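Local coordinates for GNA33 (Neisseria gonorrhoeae FA 1090, PDB 2G5D), which probably acts as a lytic transglycosylase, cleaving the bond between MurNAc and GlcNAc in peptidoglycan while forming a 1,6-anhydro bond in the MurNAc residue, at residues Glu123-Asp129 and Ser245-Pro251; Pro209-Arg213 and Lys263-Pro267. One frame throughout, in Å; residues are numbered along the deposited sequence.

In the fold
From the N terminus, the chain first passes through Glu-123-Asp-129, on strand 116-129. It then builds the small five-stranded sheet and leaves it through Pro-209-Arg-213. Helix 234-243 leads into Ser-245-Pro-251, which returns to strand 116-129 and closes contact 1. Strand 255-263 follows and ends in Lys-263-Pro-267, which closes contact 2. The segments alternate along the chain, so the two loops cross rather than nest. The contact centres are 24 Å apart and the nearest atoms about 11 Å, without touching. Contact 1 joins strands of the large sheet. Contact 2 ties the exit of the small sheet to the end of strand 255-263, a strand of the large sheet.

Contact 1 of 2, residues Glu123-Asp129 and Ser245-Pro251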
ATOM      1  N   GLU A 123       2.019   6.764   5.708  1.00 28.48           N
ATOM      2  CA  GLU A 123       3.366   7.039   5.250  1.00 28.79           C
ATOM      3  C   GLU A 123       4.211   7.618   6.391  1.00 27.34           C
ATOM      4  O   GLU A 123       3.987   8.746   6.828  1.00 27.40           O
ATOM      5  CB  GLU A 123       3.347   7.985   4.044  1.00 28.38           C
ATOM      6  CG  GLU A 123       4.759   8.244   3.480  1.00 30.63           C
ATOM      7  CD  GLU A 123       4.792   9.275   2.369  1.00 31.36           C
ATOM      8  OE1 GLU A 123       3.773   9.955   2.135  1.00 35.69           O
ATOM      9  OE2 GLU A 123       5.854   9.420   1.735  1.00 36.33           O
ATOM     10  N   PRO A 124       5.194   6.848   6.889  1.00 26.61           N
ATOM     11  CA  PRO A 124       5.981   7.390   8.014  1.00 25.99           C
ATOM     12  C   PRO A 124       6.920   8.545   7.643  1.00 25.89           C
ATOM     13  O   PRO A 124       7.432   8.609   6.520  1.00 25.29           O
ATOM     14  CB  PRO A 124       6.783   6.184   8.504  1.00 25.54           C
ATOM     15  CG  PRO A 124       6.865   5.272   7.334  1.00 26.69           C
ATOM     16  CD  PRO A 124       5.634   5.499   6.495  1.00 26.25           C
ATOM     17  N   VAL A 125       7.098   9.459   8.598  1.00 26.16           N
ATOM     18  CA  VAL A 125       8.168  10.469   8.587  1.00 26.10           C
ATOM     19  C   VAL A 125       9.258  10.021   9.571  1.00 25.82           C
ATOM     20  O   VAL A 125       8.971   9.656  10.697  1.00 25.70           O
ATOM     21  CB  VAL A 125       7.631  11.896   8.956  1.00 26.30           C
ATOM     22  CG1 VAL A 125       8.777  12.931   9.087  1.00 26.70           C
ATOM     23  CG2 VAL A 125       6.664  12.360   7.926  1.00 26.01           C
ATOM     24  N   LEU A 126      10.510  10.009   9.139  1.00 25.73           N
ATOM     25  CA  LEU A 126      11.577   9.702  10.094  1.00 26.28           C
ATOM     26  C   LEU A 126      12.739  10.664   9.986  1.00 25.50           C
ATOM     27  O   LEU A 126      13.108  11.070   8.898  1.00 25.08           O
ATOM     28  CB  LEU A 126      12.036   8.228  10.034  1.00 25.96           C
ATOM     29  CG  LEU A 126      12.228   7.396   8.760  1.00 28.01           C
ATOM     30  CD1 LEU A 126      13.198   6.265   9.024  1.00 24.88           C
ATOM     31  CD2 LEU A 126      10.859   6.852   8.226  1.00 27.52           C
ATOM     32  N   LYS A 127      13.281  11.045  11.139  1.00 25.73           N
ATOM     33  CA  LYS A 127      14.459  11.917  11.190  1.00 26.01           C
ATOM     34  C   LYS A 127      15.638  11.271  10.449  1.00 26.24           C
ATOM     35  O   LYS A 127      15.879  10.065  10.558  1.00 25.70           O
ATOM     36  CB  LYS A 127      14.839  12.219  12.640  1.00 25.46           C
ATOM     37  CG  LYS A 127      13.805  13.001  13.427  1.00 26.10           C
ATOM     38  CD  LYS A 127      14.243  13.088  14.890  1.00 28.45           C
ATOM     39  CE  LYS A 127      13.396  14.060  15.676  1.00 31.44           C
ATOM     40  NZ  LYS A 127      14.021  14.347  17.006  1.00 32.42           N
ATOM     41  N   GLY A 128      16.355  12.077   9.675  1.00 26.74           N
ATOM     42  CA  GLY A 128      17.442  11.567   8.853  1.00 27.11           C
ATOM     43  C   GLY A 128      18.104  12.673   8.068  1.00 26.99           C
ATOM     44  O   GLY A 128      17.866  13.844   8.344  1.00 26.83           O
ATOM     45  N   ASP A 129      18.932  12.303   7.093  1.00 26.97           N
ATOM     46  CA  ASP A 129      19.650  13.285   6.275  1.00 27.28           C
ATOM     47  C   ASP A 129      19.955  12.719   4.887  1.00 27.32           C
ATOM     48  O   ASP A 129      19.839  11.526   4.665  1.00 27.32           O
ATOM     49  CB  ASP A 129      20.951  13.715   6.981  1.00 27.42           C
ATOM     50  CG  ASP A 129      21.188  15.233   6.946  1.00 27.62           C
ATOM     51  OD1 ASP A 129      20.865  15.901   5.935  1.00 27.09           O
ATOM     52  OD2 ASP A 129      21.713  15.758   7.951  1.00 26.85           O
ATOM     53  N   SER A 245       7.094   2.768   1.960  1.00 35.36           N
ATOM     54  CA  SER A 245       7.526   4.104   1.569  1.00 35.26           C
ATOM     55  C   SER A 245       7.670   4.992   2.792  1.00 34.59           C
ATOM     56  O   SER A 245       7.203   4.667   3.889  1.00 34.88           O
ATOM     57  CB  SER A 245       6.537   4.728   0.579  1.00 35.29           C
ATOM     58  OG  SER A 245       5.256   4.810   1.178  1.00 37.02           O
ATOM     59  N   GLY A 246       8.332   6.119   2.610  1.00 33.46           N
ATOM     60  CA  GLY A 246       8.470   7.040   3.700  1.00 32.98           C
ATOM     61  C   GLY A 246       9.098   8.333   3.265  1.00 32.53           C
ATOM     62  O   GLY A 246       9.280   8.591   2.076  1.00 31.84           O
ATOM     63  N   ARG A 247       9.451   9.132   4.256  1.00 32.28           N
ATOM     64  CA  ARG A 247       9.933  10.472   4.031  1.00 32.53           C
ATOM     65  C   ARG A 247      10.961  10.751   5.118  1.00 32.07           C
ATOM     66  O   ARG A 247      10.655  10.620   6.305  1.00 31.81           O
ATOM     67  CB  ARG A 247       8.740  11.427   4.158  1.00 32.78           C
ATOM     68  CG  ARG A 247       8.688  12.523   3.162  1.00 34.02           C
ATOM     69  CD  ARG A 247       7.445  13.356   3.381  1.00 36.63           C
ATOM     70  NE  ARG A 247       6.265  12.746   2.775  1.00 38.56           N
ATOM     71  CZ  ARG A 247       5.191  13.425   2.387  1.00 38.84           C
ATOM     72  NH1 ARG A 247       5.138  14.741   2.541  1.00 39.72           N
ATOM     73  NH2 ARG A 247       4.166  12.784   1.844  1.00 40.60           N
ATOM     74  N   LEU A 248      12.183  11.104   4.726  1.00 31.99           N
ATOM     75  CA  LEU A 248      13.178  11.570   5.701  1.00 32.24           C
ATOM     76  C   LEU A 248      12.932  13.037   6.032  1.00 32.04           C
ATOM     77  O   LEU A 248      12.735  13.842   5.133  1.00 32.08           O
ATOM     78  CB  LEU A 248      14.613  11.377   5.200  1.00 32.25           C
ATOM     79  CG  LEU A 248      15.104   9.972   4.842  1.00 33.47           C
ATOM     80  CD1 LEU A 248      16.527  10.064   4.267  1.00 32.97           C
ATOM     81  CD2 LEU A 248      15.048   8.982   6.036  1.00 33.71           C
ATOM     82  N   LYS A 249      12.903  13.377   7.318  1.00 31.95           N
ATOM     83  CA  LYS A 249      12.806  14.782   7.724  1.00 31.97           C
ATOM     84  C   LYS A 249      14.173  15.228   8.207  1.00 31.58           C
ATOM     85  O   LYS A 249      14.619  14.802   9.275  1.00 31.22           O
ATOM     86  CB  LYS A 249      11.728  15.011   8.795  1.00 32.15           C
ATOM     87  CG  LYS A 249      11.591  16.465   9.269  1.00 32.32           C
ATOM     88  CD  LYS A 249      10.140  16.802   9.613  1.00 33.56           C
ATOM     89  CE  LYS A 249       9.945  18.289   9.864  1.00 33.83           C
ATOM     90  NZ  LYS A 249       8.642  18.762   9.314  1.00 33.76           N
ATOM     91  N   THR A 250      14.834  16.060   7.395  1.00 31.44           N
ATOM     92  CA  THR A 250      16.211  16.506   7.659  1.00 30.90           C
ATOM     93  C   THR A 250      16.229  17.494   8.833  1.00 31.09           C
ATOM     94  O   THR A 250      15.191  18.071   9.146  1.00 31.30           O
ATOM     95  CB  THR A 250      16.887  17.102   6.384  1.00 30.92           C
ATOM     96  OG1 THR A 250      16.358  18.406   6.095  1.00 29.59           O
ATOM     97  CG2 THR A 250      16.714  16.169   5.167  1.00 29.76           C
ATOM     98  N   PRO A 251      17.399  17.688   9.495  1.00 31.24           N
ATOM     99  CA  PRO A 251      17.436  18.565  10.677  1.00 31.26           C
ATOM    100  C   PRO A 251      16.854  19.980  10.482  1.00 31.82           C
ATOM    101  O   PRO A 251      16.437  20.612  11.465  1.00 31.42           O
ATOM    102  CB  PRO A 251      18.931  18.622  11.024  1.00 31.51           C
ATOM    103  CG  PRO A 251      19.480  17.322  10.495  1.00 30.68           C
ATOM    104  CD  PRO A 251      18.727  17.099   9.216  1.00 30.95           C
TER
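Arg-247 NH2 donates to Glu-123 OE1 at 2.9 Å, a salt bridge formed at the edge of the guanidinium. Arg-247 NH1 makes a second salt bridge to Asp-324, and the group also makes a cation-pi contact with Tyr-391. The backbones form a parallel ladder inside the large mixed sheet, joining strand 116-129 to strand 246-249, both in the MltA-specific insert region. Leu-126 N reaches Arg-247 O at 2.9 Å, and Lys-249 N reaches Leu-126 O at 2.8 Å. The ladder continues with Gly-128 N to Lys-249 O at 3.3 Å. At its start, Arg-247 N to Pro-124 O, 3.1 Å, is weak. Val-125, Leu-126 and Lys-127 thus match Arg-247, Leu-248 and Lys-249. The short strand axes cross at -50°, a strong twist. CA-H...O contacts fill in between the bonds, such as Leu-248 CA to Leu-126 O at 3.2 Å.

Val-125 CG1 packs on Lys-249 CB at 3.6 Å, on the face shared with Arg-247. On the other face Leu-126 CG lies 4.2 Å from Leu-248 CD2. A CB on Gly-128 would crowd Leu-248 CD2, at only 3.0 Å.

Helix 234-243 covers the Leu-126 face through Glu-236 and Met-240, and Tyr-255 and Tyr-391 lie against Val-125 on the other. Backbone bonds from Glu-123 to Gly-390 and Gly-392 carry the sheet on toward strand 384-391, and Gly-246 pairs with Ile-258 of strand 255-263.

Contact 2 of 2, residues Pro209-Arg213 and Lys263-Pro267; sequences PYHTR and KNEHP
His-266 presents one face of its imidazole to the methyl of Thr-212. Thr-212 CG2 sits 3.8 Å from the ring centroid of His-266, only 5° off the ring normal, a clear CH-pi contact. Thr-212, chi1 54° (p), sets CG2 over the ring. The ring is set by chi1 -70° and chi2 -82°. Its edge serves a second purpose: His-266 NE2 donates to Tyr-210 O at 2.8 Å. Pro-209 CB touches His-266 CE1 at 4.0 Å.

Residues Pro-209 to Thr-212 are extended, with phi from -45° to -91° and psi from 143° to 165°. Arg-213 then turns helical at -50/-47. Thr-212 is the N-cap of helix 213-217, and its N is bonded to Gln-215 OE1, as in a capping box. The other segment is a tight bend: Asn-264 at -86/-5, Glu-265 left-handed at 67/10, His-266 extended again at -76/149. The CA atoms of Tyr-210 and Asn-264 are 6.1 Å apart, those of Thr-212 and His-266 6.9 Å.

Asn-264, with chi1 62° and chi2 -3°, points toward Pro-209-Arg-213. Asn-264 ND2 donates to His-211 O at 2.8 Å. Asn-264 OD1 takes a weak bond from His-266 N at 3.4 Å, an Asx turn. The contact is a loop-to-loop junction in the MltA-specific insert region. It fastens the exit of the small five-stranded sheet to the Asx turn after strand 255-263 of the large sheet. It buries 233 Å².

Asn-264 also bonds Pro-310 and Tyr-312, just before strand 313-317. Tyr-210 meets Phe-147 edge-to-face and touches Arg-201 of strand 197-203, while Arg-213 packs on helix 234-243 through Phe-238 and His-241.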
ATOM      1  N   PRO A 209      20.091 -16.669  -4.494  1.00 32.27           N
ATOM      2  CA  PRO A 209      19.187 -15.727  -3.819  1.00 31.90           C
ATOM      3  C   PRO A 209      19.927 -14.459  -3.395  1.00 31.47           C
ATOM      4  O   PRO A 209      21.097 -14.537  -3.015  1.00 31.22           O
ATOM      5  CB  PRO A 209      18.727 -16.514  -2.588  1.00 31.95           C
ATOM      6  CG  PRO A 209      18.743 -17.927  -3.040  1.00 32.13           C
ATOM      7  CD  PRO A 209      19.892 -18.052  -4.014  1.00 32.41           C
ATOM      8  N   TYR A 210      19.270 -13.303  -3.495  1.00 30.80           N
ATOM      9  CA  TYR A 210      19.890 -12.058  -3.078  1.00 30.44           C
ATOM     10  C   TYR A 210      20.037 -12.010  -1.553  1.00 30.64           C
ATOM     11  O   TYR A 210      19.444 -12.827  -0.834  1.00 31.00           O
ATOM     12  CB  TYR A 210      19.158 -10.807  -3.620  1.00 30.13           C
ATOM     13  CG  TYR A 210      20.108  -9.640  -3.741  1.00 29.38           C
ATOM     14  CD1 TYR A 210      20.110  -8.603  -2.800  1.00 29.14           C
ATOM     15  CD2 TYR A 210      21.069  -9.613  -4.755  1.00 28.94           C
ATOM     16  CE1 TYR A 210      21.029  -7.554  -2.891  1.00 28.70           C
ATOM     17  CE2 TYR A 210      21.978  -8.582  -4.856  1.00 28.62           C
ATOM     18  CZ  TYR A 210      21.955  -7.552  -3.921  1.00 28.91           C
ATOM     19  OH  TYR A 210      22.877  -6.541  -4.029  1.00 29.55           O
ATOM     20  N   HIS A 211      20.854 -11.072  -1.079  1.00 30.14           N
ATOM     21  CA  HIS A 211      21.157 -10.898   0.342  1.00 29.43           C
ATOM     22  C   HIS A 211      19.901 -10.683   1.202  1.00 29.39           C
ATOM     23  O   HIS A 211      18.922 -10.078   0.766  1.00 29.02           O
ATOM     24  CB  HIS A 211      22.128  -9.732   0.523  1.00 29.15           C
ATOM     25  CG  HIS A 211      23.455  -9.936  -0.141  1.00 29.03           C
ATOM     26  ND1 HIS A 211      24.391 -10.833   0.326  1.00 29.00           N
ATOM     27  CD2 HIS A 211      24.015  -9.336  -1.220  1.00 28.01           C
ATOM     28  CE1 HIS A 211      25.465 -10.786  -0.441  1.00 30.07           C
ATOM     29  NE2 HIS A 211      25.263  -9.887  -1.387  1.00 30.05           N
ATOM     30  N   THR A 212      19.956 -11.207   2.425  1.00 29.33           N
ATOM     31  CA  THR A 212      18.865 -11.119   3.396  1.00 28.76           C
ATOM     32  C   THR A 212      19.070  -9.868   4.234  1.00 28.45           C
ATOM     33  O   THR A 212      20.167  -9.302   4.230  1.00 27.90           O
ATOM     34  CB  THR A 212      18.865 -12.334   4.347  1.00 28.66           C
ATOM     35  OG1 THR A 212      20.155 -12.451   4.955  1.00 29.43           O
ATOM     36  CG2 THR A 212      18.534 -13.624   3.613  1.00 27.69           C
ATOM     37  N   ARG A 213      18.020  -9.445   4.947  1.00 28.28           N
ATOM     38  CA  ARG A 213      18.100  -8.278   5.842  1.00 27.93           C
ATOM     39  C   ARG A 213      19.288  -8.346   6.798  1.00 27.94           C
ATOM     40  O   ARG A 213      20.008  -7.368   6.951  1.00 27.47           O
ATOM     41  CB  ARG A 213      16.813  -8.096   6.652  1.00 27.79           C
ATOM     42  CG  ARG A 213      16.836  -6.878   7.567  1.00 26.28           C
ATOM     43  CD  ARG A 213      15.514  -6.667   8.263  1.00 25.24           C
ATOM     44  NE  ARG A 213      14.450  -6.306   7.333  1.00 25.40           N
ATOM     45  CZ  ARG A 213      14.184  -5.067   6.901  1.00 24.76           C
ATOM     46  NH1 ARG A 213      14.886  -4.014   7.315  1.00 23.17           N
ATOM     47  NH2 ARG A 213      13.186  -4.889   6.057  1.00 24.28           N
ATOM     48  N   LYS A 263      12.121  -5.403  -3.900  1.00 30.65           N
ATOM     49  CA  LYS A 263      12.449  -6.130  -2.673  1.00 30.97           C
ATOM     50  C   LYS A 263      13.210  -7.422  -2.982  1.00 30.76           C
ATOM     51  O   LYS A 263      13.278  -7.843  -4.138  1.00 30.60           O
ATOM     52  CB  LYS A 263      11.195  -6.408  -1.823  1.00 30.72           C
ATOM     53  CG  LYS A 263      10.086  -7.207  -2.498  1.00 32.13           C
ATOM     54  CD  LYS A 263       8.918  -7.426  -1.528  1.00 31.73           C
ATOM     55  CE  LYS A 263       7.653  -7.845  -2.267  1.00 34.00           C
ATOM     56  NZ  LYS A 263       6.543  -8.053  -1.303  1.00 33.11           N
ATOM     57  N   ASN A 264      13.774  -8.051  -1.952  1.00 30.85           N
ATOM     58  CA  ASN A 264      14.588  -9.262  -2.151  1.00 30.60           C
ATOM     59  C   ASN A 264      13.808 -10.580  -2.190  1.00 30.92           C
ATOM     60  O   ASN A 264      14.397 -11.637  -2.445  1.00 31.13           O
ATOM     61  CB  ASN A 264      15.744  -9.329  -1.137  1.00 30.37           C
ATOM     62  CG  ASN A 264      15.273  -9.415   0.312  1.00 28.71           C
ATOM     63  OD1 ASN A 264      14.077  -9.376   0.615  1.00 26.98           O
ATOM     64  ND2 ASN A 264      16.232  -9.510   1.218  1.00 28.34           N
ATOM     65  N   GLU A 265      12.494 -10.497  -1.946  1.00 30.72           N
ATOM     66  CA  GLU A 265      11.565 -11.635  -1.983  1.00 30.71           C
ATOM     67  C   GLU A 265      11.762 -12.699  -0.898  1.00 30.72           C
ATOM     68  O   GLU A 265      11.144 -13.768  -0.952  1.00 31.13           O
ATOM     69  CB  GLU A 265      11.491 -12.273  -3.391  1.00 30.64           C
ATOM     70  CG  GLU A 265      10.795 -11.402  -4.437  1.00 30.66           C
ATOM     71  CD  GLU A 265       9.288 -11.329  -4.259  1.00 30.48           C
ATOM     72  OE1 GLU A 265       8.734 -12.180  -3.528  1.00 29.38           O
ATOM     73  OE2 GLU A 265       8.657 -10.425  -4.860  1.00 30.58           O
ATOM     74  N   HIS A 266      12.608 -12.413   0.087  1.00 30.82           N
ATOM     75  CA  HIS A 266      12.718 -13.280   1.254  1.00 31.08           C
ATOM     76  C   HIS A 266      11.498 -13.034   2.143  1.00 31.13           C
ATOM     77  O   HIS A 266      10.938 -11.935   2.125  1.00 31.19           O
ATOM     78  CB  HIS A 266      14.040 -13.055   1.997  1.00 31.04           C
ATOM     79  CG  HIS A 266      15.236 -13.551   1.249  1.00 31.53           C
ATOM     80  ND1 HIS A 266      15.630 -14.872   1.267  1.00 31.44           N
ATOM     81  CD2 HIS A 266      16.120 -12.904   0.451  1.00 30.21           C
ATOM     82  CE1 HIS A 266      16.710 -15.016   0.517  1.00 31.42           C
ATOM     83  NE2 HIS A 266      17.025 -13.837   0.009  1.00 30.48           N
ATOM     84  N   PRO A 267      11.046 -14.067   2.877  1.00 31.18           N
ATOM     85  CA  PRO A 267       9.784 -13.982   3.627  1.00 31.07           C
ATOM     86  C   PRO A 267       9.716 -12.859   4.653  1.00 30.84           C
ATOM     87  O   PRO A 267      10.704 -12.570   5.339  1.00 30.03           O
ATOM     88  CB  PRO A 267       9.704 -15.343   4.334  1.00 30.98           C
ATOM     89  CG  PRO A 267      11.118 -15.842   4.338  1.00 31.55           C
ATOM     90  CD  PRO A 267      11.666 -15.393   3.031  1.00 31.28           C
TER